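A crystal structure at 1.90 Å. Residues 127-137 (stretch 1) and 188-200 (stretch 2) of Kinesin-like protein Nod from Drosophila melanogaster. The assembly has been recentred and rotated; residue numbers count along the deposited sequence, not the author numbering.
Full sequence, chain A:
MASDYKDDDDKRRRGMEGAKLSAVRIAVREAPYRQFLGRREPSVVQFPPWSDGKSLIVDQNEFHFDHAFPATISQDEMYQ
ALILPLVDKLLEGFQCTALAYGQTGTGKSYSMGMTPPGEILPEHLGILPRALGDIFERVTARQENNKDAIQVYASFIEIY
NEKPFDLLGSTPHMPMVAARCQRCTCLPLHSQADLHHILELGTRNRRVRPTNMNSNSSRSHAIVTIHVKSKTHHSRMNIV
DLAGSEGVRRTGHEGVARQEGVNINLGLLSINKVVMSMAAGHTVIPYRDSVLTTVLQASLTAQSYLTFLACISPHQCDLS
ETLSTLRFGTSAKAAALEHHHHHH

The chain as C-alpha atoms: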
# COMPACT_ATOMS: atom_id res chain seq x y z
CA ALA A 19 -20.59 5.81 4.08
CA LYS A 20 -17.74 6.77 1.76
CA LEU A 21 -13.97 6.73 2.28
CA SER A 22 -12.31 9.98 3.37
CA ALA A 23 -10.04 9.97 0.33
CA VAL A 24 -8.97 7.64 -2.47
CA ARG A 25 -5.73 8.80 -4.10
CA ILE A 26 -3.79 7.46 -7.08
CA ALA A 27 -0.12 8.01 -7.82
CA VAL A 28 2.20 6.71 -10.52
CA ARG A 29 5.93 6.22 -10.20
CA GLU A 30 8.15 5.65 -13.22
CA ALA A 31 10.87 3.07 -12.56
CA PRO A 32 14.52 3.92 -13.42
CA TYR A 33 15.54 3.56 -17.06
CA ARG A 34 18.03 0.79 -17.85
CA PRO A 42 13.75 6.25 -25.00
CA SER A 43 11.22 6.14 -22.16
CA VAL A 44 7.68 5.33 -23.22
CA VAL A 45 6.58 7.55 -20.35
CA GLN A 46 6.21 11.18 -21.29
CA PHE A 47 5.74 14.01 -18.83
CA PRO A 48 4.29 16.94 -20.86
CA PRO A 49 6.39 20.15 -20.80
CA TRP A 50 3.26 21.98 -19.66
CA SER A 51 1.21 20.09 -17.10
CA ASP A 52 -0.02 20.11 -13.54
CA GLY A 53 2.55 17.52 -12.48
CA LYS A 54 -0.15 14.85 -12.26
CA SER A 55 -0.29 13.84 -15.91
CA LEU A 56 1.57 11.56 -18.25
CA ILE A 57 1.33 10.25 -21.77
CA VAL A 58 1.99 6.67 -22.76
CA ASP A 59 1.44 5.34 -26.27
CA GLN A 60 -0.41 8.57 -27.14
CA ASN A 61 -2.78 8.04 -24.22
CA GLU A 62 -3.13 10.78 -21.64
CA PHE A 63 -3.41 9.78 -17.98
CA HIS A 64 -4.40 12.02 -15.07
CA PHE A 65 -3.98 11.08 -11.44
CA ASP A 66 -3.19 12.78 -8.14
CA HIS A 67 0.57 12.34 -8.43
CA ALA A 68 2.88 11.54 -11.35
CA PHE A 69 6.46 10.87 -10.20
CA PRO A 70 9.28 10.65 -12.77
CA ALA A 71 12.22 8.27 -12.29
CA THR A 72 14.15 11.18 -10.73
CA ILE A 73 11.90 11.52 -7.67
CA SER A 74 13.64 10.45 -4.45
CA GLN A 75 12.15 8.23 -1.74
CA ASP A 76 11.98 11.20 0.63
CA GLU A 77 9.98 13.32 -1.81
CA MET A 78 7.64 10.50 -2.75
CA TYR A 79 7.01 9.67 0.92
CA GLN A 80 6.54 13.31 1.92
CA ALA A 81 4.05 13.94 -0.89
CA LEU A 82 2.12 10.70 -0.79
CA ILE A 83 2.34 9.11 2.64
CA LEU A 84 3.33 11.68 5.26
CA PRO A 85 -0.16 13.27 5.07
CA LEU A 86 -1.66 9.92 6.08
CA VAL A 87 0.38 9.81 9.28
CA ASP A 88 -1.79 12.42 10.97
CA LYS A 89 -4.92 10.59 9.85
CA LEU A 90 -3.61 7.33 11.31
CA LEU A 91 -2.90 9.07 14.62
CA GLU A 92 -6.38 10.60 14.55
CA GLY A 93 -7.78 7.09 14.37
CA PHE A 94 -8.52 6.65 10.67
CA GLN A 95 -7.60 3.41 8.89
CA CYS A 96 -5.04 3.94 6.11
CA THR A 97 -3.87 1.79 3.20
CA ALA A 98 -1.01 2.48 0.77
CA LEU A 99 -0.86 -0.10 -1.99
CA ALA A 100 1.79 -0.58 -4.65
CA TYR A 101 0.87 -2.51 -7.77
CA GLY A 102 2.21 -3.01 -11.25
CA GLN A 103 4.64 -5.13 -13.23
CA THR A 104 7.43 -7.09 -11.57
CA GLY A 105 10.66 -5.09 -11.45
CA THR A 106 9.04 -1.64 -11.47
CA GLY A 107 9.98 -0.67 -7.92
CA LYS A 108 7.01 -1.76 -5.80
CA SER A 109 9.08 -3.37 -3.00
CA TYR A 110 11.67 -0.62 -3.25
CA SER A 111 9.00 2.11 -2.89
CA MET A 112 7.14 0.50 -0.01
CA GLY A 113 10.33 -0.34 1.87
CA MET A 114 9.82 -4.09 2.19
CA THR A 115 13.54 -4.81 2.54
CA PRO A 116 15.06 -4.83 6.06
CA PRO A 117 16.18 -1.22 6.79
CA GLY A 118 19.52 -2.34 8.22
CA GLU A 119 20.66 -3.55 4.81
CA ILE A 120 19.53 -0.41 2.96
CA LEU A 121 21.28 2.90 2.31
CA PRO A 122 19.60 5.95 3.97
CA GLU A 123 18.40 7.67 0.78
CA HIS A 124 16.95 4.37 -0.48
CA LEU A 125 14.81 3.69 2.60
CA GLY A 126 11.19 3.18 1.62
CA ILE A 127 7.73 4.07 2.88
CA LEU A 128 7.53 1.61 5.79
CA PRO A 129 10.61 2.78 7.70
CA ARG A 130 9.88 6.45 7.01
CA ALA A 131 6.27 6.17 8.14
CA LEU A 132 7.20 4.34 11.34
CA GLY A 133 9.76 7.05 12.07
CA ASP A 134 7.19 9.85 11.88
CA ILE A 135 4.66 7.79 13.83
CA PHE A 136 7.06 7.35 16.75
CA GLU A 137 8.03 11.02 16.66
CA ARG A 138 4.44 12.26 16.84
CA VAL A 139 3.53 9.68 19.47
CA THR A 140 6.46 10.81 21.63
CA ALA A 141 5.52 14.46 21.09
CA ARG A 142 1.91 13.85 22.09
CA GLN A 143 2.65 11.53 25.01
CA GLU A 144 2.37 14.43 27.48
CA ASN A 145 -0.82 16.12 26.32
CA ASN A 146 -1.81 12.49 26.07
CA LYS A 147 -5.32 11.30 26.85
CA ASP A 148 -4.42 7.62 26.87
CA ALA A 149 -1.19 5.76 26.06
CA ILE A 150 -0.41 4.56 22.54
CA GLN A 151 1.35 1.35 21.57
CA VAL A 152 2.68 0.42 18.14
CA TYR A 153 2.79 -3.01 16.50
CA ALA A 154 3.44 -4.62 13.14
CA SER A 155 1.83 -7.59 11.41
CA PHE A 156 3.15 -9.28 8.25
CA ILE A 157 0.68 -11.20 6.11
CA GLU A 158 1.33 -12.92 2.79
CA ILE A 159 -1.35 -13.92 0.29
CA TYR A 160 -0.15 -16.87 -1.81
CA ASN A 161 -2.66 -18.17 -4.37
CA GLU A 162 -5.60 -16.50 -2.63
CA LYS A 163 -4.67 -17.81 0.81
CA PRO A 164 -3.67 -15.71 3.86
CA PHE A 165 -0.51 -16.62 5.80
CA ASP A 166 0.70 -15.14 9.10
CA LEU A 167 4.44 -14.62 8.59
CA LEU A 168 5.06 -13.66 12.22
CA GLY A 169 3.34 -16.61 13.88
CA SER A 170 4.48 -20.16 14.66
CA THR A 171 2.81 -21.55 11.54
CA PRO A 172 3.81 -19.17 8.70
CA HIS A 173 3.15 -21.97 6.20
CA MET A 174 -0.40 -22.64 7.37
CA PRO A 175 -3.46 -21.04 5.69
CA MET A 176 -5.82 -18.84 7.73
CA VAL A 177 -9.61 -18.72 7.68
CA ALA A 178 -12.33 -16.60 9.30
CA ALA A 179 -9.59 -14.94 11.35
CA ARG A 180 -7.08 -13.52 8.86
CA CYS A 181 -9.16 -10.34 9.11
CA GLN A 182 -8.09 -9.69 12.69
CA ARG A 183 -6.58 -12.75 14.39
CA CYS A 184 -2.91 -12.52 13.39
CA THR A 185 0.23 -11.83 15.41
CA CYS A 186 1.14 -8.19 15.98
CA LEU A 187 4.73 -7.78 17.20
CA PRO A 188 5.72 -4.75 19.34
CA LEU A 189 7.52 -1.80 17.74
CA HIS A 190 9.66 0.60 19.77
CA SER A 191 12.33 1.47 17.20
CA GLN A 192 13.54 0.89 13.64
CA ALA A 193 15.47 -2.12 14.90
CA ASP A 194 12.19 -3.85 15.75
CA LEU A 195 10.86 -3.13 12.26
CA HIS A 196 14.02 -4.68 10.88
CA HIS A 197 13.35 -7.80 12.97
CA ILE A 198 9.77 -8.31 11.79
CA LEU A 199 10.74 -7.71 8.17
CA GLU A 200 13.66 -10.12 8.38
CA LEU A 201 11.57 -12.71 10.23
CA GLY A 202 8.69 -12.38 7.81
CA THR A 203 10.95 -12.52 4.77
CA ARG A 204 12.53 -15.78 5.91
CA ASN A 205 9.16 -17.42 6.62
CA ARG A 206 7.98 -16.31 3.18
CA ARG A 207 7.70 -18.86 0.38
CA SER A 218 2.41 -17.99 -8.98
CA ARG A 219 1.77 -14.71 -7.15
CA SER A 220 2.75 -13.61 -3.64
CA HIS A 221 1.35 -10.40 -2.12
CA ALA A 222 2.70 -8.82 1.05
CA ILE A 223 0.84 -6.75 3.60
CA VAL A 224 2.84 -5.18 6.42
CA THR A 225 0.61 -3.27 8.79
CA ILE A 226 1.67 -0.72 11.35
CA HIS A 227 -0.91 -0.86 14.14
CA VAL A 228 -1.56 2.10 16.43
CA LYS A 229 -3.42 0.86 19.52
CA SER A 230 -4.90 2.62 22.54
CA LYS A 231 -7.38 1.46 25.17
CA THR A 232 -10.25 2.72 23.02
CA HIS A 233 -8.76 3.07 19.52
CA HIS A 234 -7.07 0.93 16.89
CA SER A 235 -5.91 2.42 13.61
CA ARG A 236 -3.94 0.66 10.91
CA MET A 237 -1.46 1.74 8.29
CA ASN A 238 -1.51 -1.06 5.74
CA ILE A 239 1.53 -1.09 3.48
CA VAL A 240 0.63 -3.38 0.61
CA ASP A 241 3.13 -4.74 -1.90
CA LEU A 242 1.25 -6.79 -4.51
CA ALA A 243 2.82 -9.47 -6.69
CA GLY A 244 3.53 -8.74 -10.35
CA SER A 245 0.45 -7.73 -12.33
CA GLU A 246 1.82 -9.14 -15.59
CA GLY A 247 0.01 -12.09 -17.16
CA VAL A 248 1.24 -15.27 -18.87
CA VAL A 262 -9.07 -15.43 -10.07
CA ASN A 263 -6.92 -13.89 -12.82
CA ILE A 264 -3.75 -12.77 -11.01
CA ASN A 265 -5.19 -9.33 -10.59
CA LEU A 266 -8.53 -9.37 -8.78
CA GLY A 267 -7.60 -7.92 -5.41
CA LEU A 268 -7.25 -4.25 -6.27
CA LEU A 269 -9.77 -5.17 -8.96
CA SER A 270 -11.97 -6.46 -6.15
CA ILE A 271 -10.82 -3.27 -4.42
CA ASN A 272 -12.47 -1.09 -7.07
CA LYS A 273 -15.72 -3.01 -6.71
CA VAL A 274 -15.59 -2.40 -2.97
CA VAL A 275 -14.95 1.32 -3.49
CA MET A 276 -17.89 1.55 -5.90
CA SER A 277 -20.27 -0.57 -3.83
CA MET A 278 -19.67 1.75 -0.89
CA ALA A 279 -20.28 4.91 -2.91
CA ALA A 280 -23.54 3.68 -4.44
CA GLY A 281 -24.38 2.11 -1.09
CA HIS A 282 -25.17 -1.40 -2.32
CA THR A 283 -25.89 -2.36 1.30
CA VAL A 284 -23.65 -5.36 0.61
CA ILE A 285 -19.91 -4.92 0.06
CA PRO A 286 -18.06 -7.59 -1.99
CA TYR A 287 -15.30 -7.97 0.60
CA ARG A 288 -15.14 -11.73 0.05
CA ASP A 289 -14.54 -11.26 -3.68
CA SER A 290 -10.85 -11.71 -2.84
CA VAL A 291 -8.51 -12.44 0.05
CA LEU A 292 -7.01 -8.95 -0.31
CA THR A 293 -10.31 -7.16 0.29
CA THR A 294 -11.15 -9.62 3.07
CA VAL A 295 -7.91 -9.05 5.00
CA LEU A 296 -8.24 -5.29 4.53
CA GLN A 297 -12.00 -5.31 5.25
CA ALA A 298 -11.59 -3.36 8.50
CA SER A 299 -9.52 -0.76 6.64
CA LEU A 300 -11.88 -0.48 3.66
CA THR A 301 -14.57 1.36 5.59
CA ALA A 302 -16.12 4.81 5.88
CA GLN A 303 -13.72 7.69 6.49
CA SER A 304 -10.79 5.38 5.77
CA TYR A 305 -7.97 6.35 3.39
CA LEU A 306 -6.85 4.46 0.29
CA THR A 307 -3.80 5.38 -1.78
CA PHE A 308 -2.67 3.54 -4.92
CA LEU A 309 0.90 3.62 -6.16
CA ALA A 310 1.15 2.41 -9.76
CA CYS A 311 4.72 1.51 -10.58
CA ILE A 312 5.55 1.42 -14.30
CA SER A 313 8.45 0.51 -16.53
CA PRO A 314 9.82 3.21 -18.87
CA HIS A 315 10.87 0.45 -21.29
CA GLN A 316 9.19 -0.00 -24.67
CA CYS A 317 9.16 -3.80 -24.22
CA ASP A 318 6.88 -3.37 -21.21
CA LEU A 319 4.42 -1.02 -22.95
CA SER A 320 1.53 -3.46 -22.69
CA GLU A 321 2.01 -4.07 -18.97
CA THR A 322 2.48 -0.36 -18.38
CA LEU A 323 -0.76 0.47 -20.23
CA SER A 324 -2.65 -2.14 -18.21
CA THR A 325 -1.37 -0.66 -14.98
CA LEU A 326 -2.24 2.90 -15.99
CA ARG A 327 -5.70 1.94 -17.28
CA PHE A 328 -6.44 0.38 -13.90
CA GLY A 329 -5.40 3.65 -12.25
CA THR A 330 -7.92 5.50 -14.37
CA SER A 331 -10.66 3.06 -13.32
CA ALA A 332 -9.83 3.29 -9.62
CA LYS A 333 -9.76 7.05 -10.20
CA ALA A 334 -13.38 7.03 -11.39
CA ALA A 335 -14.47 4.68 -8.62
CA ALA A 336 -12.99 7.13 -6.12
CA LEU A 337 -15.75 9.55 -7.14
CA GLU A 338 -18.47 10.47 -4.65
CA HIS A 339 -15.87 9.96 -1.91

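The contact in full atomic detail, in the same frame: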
# COMPACT_ATOMS: atom_id res chain seq x y z
N ILE A 127 8.87 3.57 2.12
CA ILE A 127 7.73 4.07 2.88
C ILE A 127 7.57 3.52 4.28
O ILE A 127 7.34 4.29 5.20
CB ILE A 127 6.42 3.84 2.09
CG1 ILE A 127 6.40 4.78 0.89
CG2 ILE A 127 5.22 4.08 2.99
CD1 ILE A 127 5.24 4.56 -0.07
N LEU A 128 7.69 2.20 4.46
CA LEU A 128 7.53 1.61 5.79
C LEU A 128 8.42 2.22 6.87
O LEU A 128 7.91 2.73 7.87
CB LEU A 128 7.79 0.10 5.74
CG LEU A 128 6.57 -0.83 5.69
CD1 LEU A 128 7.04 -2.28 5.52
CD2 LEU A 128 5.75 -0.69 6.97
N PRO A 129 9.74 2.20 6.67
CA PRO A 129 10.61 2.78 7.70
C PRO A 129 10.41 4.27 7.92
O PRO A 129 10.55 4.75 9.04
CB PRO A 129 12.02 2.43 7.21
CG PRO A 129 11.85 2.42 5.72
CD PRO A 129 10.53 1.71 5.53
N ARG A 130 10.08 5.01 6.87
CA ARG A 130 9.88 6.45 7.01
C ARG A 130 8.60 6.74 7.78
O ARG A 130 8.56 7.62 8.64
CB ARG A 130 9.82 7.13 5.64
CG ARG A 130 11.11 6.98 4.85
CD ARG A 130 11.05 7.68 3.50
NE ARG A 130 12.28 7.43 2.76
CZ ARG A 130 13.38 8.15 2.89
NH1 ARG A 130 13.41 9.19 3.71
NH2 ARG A 130 14.48 7.82 2.22
N ALA A 131 7.55 5.99 7.47
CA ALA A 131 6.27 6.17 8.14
C ALA A 131 6.41 5.86 9.63
O ALA A 131 5.97 6.63 10.47
CB ALA A 131 5.23 5.26 7.54
N LEU A 132 7.03 4.73 9.94
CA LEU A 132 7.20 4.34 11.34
C LEU A 132 7.97 5.42 12.10
O LEU A 132 7.65 5.73 13.25
CB LEU A 132 7.94 3.00 11.43
CG LEU A 132 8.16 2.46 12.85
CD1 LEU A 132 6.80 2.20 13.51
CD2 LEU A 132 8.97 1.17 12.78
N GLY A 133 8.98 5.99 11.44
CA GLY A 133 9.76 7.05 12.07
C GLY A 133 8.90 8.23 12.48
O GLY A 133 9.00 8.70 13.61
N ASP A 134 8.05 8.71 11.57
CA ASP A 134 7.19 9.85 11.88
C ASP A 134 6.08 9.50 12.88
O ASP A 134 5.61 10.37 13.61
CB ASP A 134 6.57 10.42 10.59
CG ASP A 134 7.58 11.21 9.76
OD1 ASP A 134 8.25 12.10 10.33
OD2 ASP A 134 7.70 10.95 8.54
N ILE A 135 5.68 8.24 12.90
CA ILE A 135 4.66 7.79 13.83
C ILE A 135 5.22 7.86 15.24
O ILE A 135 4.59 8.40 16.15
CB ILE A 135 4.23 6.34 13.51
CG1 ILE A 135 3.41 6.32 12.22
CG2 ILE A 135 3.40 5.76 14.67
CD1 ILE A 135 3.13 4.94 11.70
N PHE A 136 6.43 7.33 15.43
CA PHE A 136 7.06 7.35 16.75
C PHE A 136 7.25 8.79 17.22
O PHE A 136 6.93 9.13 18.35
CB PHE A 136 8.43 6.66 16.72
CG PHE A 136 8.38 5.15 16.68
CD1 PHE A 136 7.39 4.44 17.35
CD2 PHE A 136 9.37 4.44 16.01
CE1 PHE A 136 7.38 3.05 17.35
CE2 PHE A 136 9.37 3.04 16.01
CZ PHE A 136 8.38 2.35 16.68
N GLU A 137 7.78 9.62 16.33
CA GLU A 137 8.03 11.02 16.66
C GLU A 137 6.79 11.75 17.16
O GLU A 137 6.83 12.43 18.19
CB GLU A 137 8.59 11.74 15.43
CG GLU A 137 8.90 13.20 15.65
CD GLU A 137 9.66 13.79 14.49
OE1 GLU A 137 10.79 13.32 14.22
OE2 GLU A 137 9.14 14.73 13.85
N PRO A 188 5.42 -6.09 18.82
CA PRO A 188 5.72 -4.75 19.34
C PRO A 188 6.76 -3.97 18.53
O PRO A 188 7.70 -4.54 17.99
CB PRO A 188 6.22 -5.04 20.76
CG PRO A 188 5.46 -6.28 21.13
CD PRO A 188 5.58 -7.10 19.88
N LEU A 189 6.57 -2.66 18.45
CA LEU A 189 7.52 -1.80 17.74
C LEU A 189 7.88 -0.63 18.64
O LEU A 189 7.01 0.13 19.08
CB LEU A 189 6.92 -1.27 16.44
CG LEU A 189 6.71 -2.28 15.31
CD1 LEU A 189 6.32 -1.53 14.04
CD2 LEU A 189 7.99 -3.08 15.08
N HIS A 190 9.17 -0.48 18.92
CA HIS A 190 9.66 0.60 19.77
C HIS A 190 10.75 1.39 19.05
O HIS A 190 11.10 2.49 19.47
CB HIS A 190 10.20 0.04 21.08
CG HIS A 190 9.16 -0.62 21.93
ND1 HIS A 190 8.20 0.09 22.62
CD2 HIS A 190 8.92 -1.93 22.19
CE1 HIS A 190 7.41 -0.75 23.26
NE2 HIS A 190 7.82 -1.98 23.02
N SER A 191 11.27 0.83 17.97
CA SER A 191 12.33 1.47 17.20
C SER A 191 12.48 0.81 15.83
O SER A 191 11.89 -0.23 15.56
CB SER A 191 13.66 1.36 17.94
OG SER A 191 14.10 0.02 17.95
N GLN A 192 13.30 1.42 14.98
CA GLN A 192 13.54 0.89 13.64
C GLN A 192 14.10 -0.53 13.70
O GLN A 192 13.82 -1.35 12.82
CB GLN A 192 14.52 1.79 12.88
CG GLN A 192 13.96 3.14 12.46
CD GLN A 192 12.82 3.01 11.46
OE1 GLN A 192 12.91 2.26 10.49
NE2 GLN A 192 11.75 3.75 11.69
N ALA A 193 14.88 -0.80 14.73
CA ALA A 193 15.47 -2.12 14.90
C ALA A 193 14.38 -3.19 14.94
O ALA A 193 14.51 -4.25 14.33
CB ALA A 193 16.29 -2.17 16.18
N ASP A 194 13.29 -2.90 15.65
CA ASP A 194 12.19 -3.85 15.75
C ASP A 194 11.55 -4.08 14.39
O ASP A 194 11.18 -5.20 14.05
CB ASP A 194 11.14 -3.34 16.74
CG ASP A 194 11.67 -3.31 18.17
OD1 ASP A 194 12.34 -4.28 18.57
OD2 ASP A 194 11.40 -2.33 18.89
N LEU A 195 11.44 -3.02 13.60
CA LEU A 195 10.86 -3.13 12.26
C LEU A 195 11.76 -4.05 11.46
O LEU A 195 11.29 -4.92 10.73
CB LEU A 195 10.78 -1.76 11.59
CG LEU A 195 10.36 -1.73 10.12
CD1 LEU A 195 8.97 -2.34 9.95
CD2 LEU A 195 10.37 -0.28 9.63
N HIS A 196 13.06 -3.85 11.60
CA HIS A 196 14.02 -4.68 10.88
C HIS A 196 13.81 -6.15 11.24
O HIS A 196 13.86 -7.02 10.37
CB HIS A 196 15.44 -4.23 11.21
CG HIS A 196 16.49 -4.98 10.46
ND1 HIS A 196 16.77 -6.31 10.69
CD2 HIS A 196 17.32 -4.60 9.46
CE1 HIS A 196 17.72 -6.72 9.87
NE2 HIS A 196 18.08 -5.69 9.12
N HIS A 197 13.57 -6.43 12.52
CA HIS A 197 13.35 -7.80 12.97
C HIS A 197 12.13 -8.44 12.32
O HIS A 197 12.23 -9.53 11.76
CB HIS A 197 13.20 -7.84 14.49
CG HIS A 197 12.79 -9.18 15.03
ND1 HIS A 197 13.58 -10.30 14.91
CD2 HIS A 197 11.67 -9.58 15.68
CE1 HIS A 197 12.96 -11.33 15.46
NE2 HIS A 197 11.80 -10.92 15.94
N ILE A 198 10.98 -7.76 12.38
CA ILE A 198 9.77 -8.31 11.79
C ILE A 198 9.88 -8.50 10.29
O ILE A 198 9.34 -9.47 9.74
CB ILE A 198 8.50 -7.45 12.12
CG1 ILE A 198 8.47 -6.17 11.28
CG2 ILE A 198 8.46 -7.12 13.60
CD1 ILE A 198 7.56 -6.26 10.06
N LEU A 199 10.58 -7.59 9.61
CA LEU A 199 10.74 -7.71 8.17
C LEU A 199 11.65 -8.88 7.81
O LEU A 199 11.40 -9.61 6.86
CB LEU A 199 11.30 -6.42 7.57
CG LEU A 199 10.34 -5.23 7.54
CD1 LEU A 199 11.03 -4.02 6.93
CD2 LEU A 199 9.10 -5.61 6.73
N GLU A 200 12.71 -9.04 8.60
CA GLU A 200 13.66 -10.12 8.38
C GLU A 200 12.98 -11.46 8.69
O GLU A 200 13.10 -12.42 7.93
CB GLU A 200 14.89 -9.94 9.27
CG GLU A 200 15.97 -10.98 9.09
CD GLU A 200 17.15 -10.77 10.03
OE1 GLU A 200 17.84 -9.73 9.90
OE2 GLU A 200 17.39 -11.63 10.90

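The contact is mainly apolar. Helix 127-137 packs against helix 192-200 and the segment leading into it, with the two axes 10.5 Å apart at closest approach and an angle of 144° between their N-to-C directions, so the helices run roughly antiparallel but well splayed. Together the stretches bury 451 Å².

Leu-128, Leu-132 and Phe-136 recur at intervals of four, which places their CA-to-CB bonds on one side of the helix, all directed toward stretch 2. Leu-132 bridges two parts of that stretch: its CD2 lies 3.6 Å from Leu-195 CB, while its CD1 lies 3.8 Å from Leu-189 CD1. At the N-terminal end of stretch 1, Leu-128 CD1 meets Leu-199 CD2 at 4.1 Å, and Leu-195 CD2 approaches Pro-129 CA to 3.6 Å. These separations are those of van der Waals packing.

Phe-136 covers the loop before the second helix. Phe-136 CZ is 3.9 Å from Leu-189 CB, but much of the ring's contact is with backbone: Phe-136 CE1 is 3.4 Å from Leu-189 O, which sits at the ring edge near its plane, and Phe-136 CZ is 3.5 Å from His-190 C. His-190 O lies over one ring face.

A single hydrogen bond crosses the interface. Gln-192 NE2 donates to Pro-129 O at 3.1 Å, but the N-H...acceptor angle of 132° makes it weak. Pro-129 O also accepts the helical bond from Gly-133 N, at 3.1 Å. Although the CA-to-CB bond of Gln-192 points sideways, its m, m rotamer brings the amide to stretch 1.

Polar bonds within stretch 2 tie the loop to its helix. Asp-194 OD2 accepts from His-190 N at 2.9 Å and, weakly, from Ser-191 N at 3.3 Å, with Ser-191 at the N-cap position.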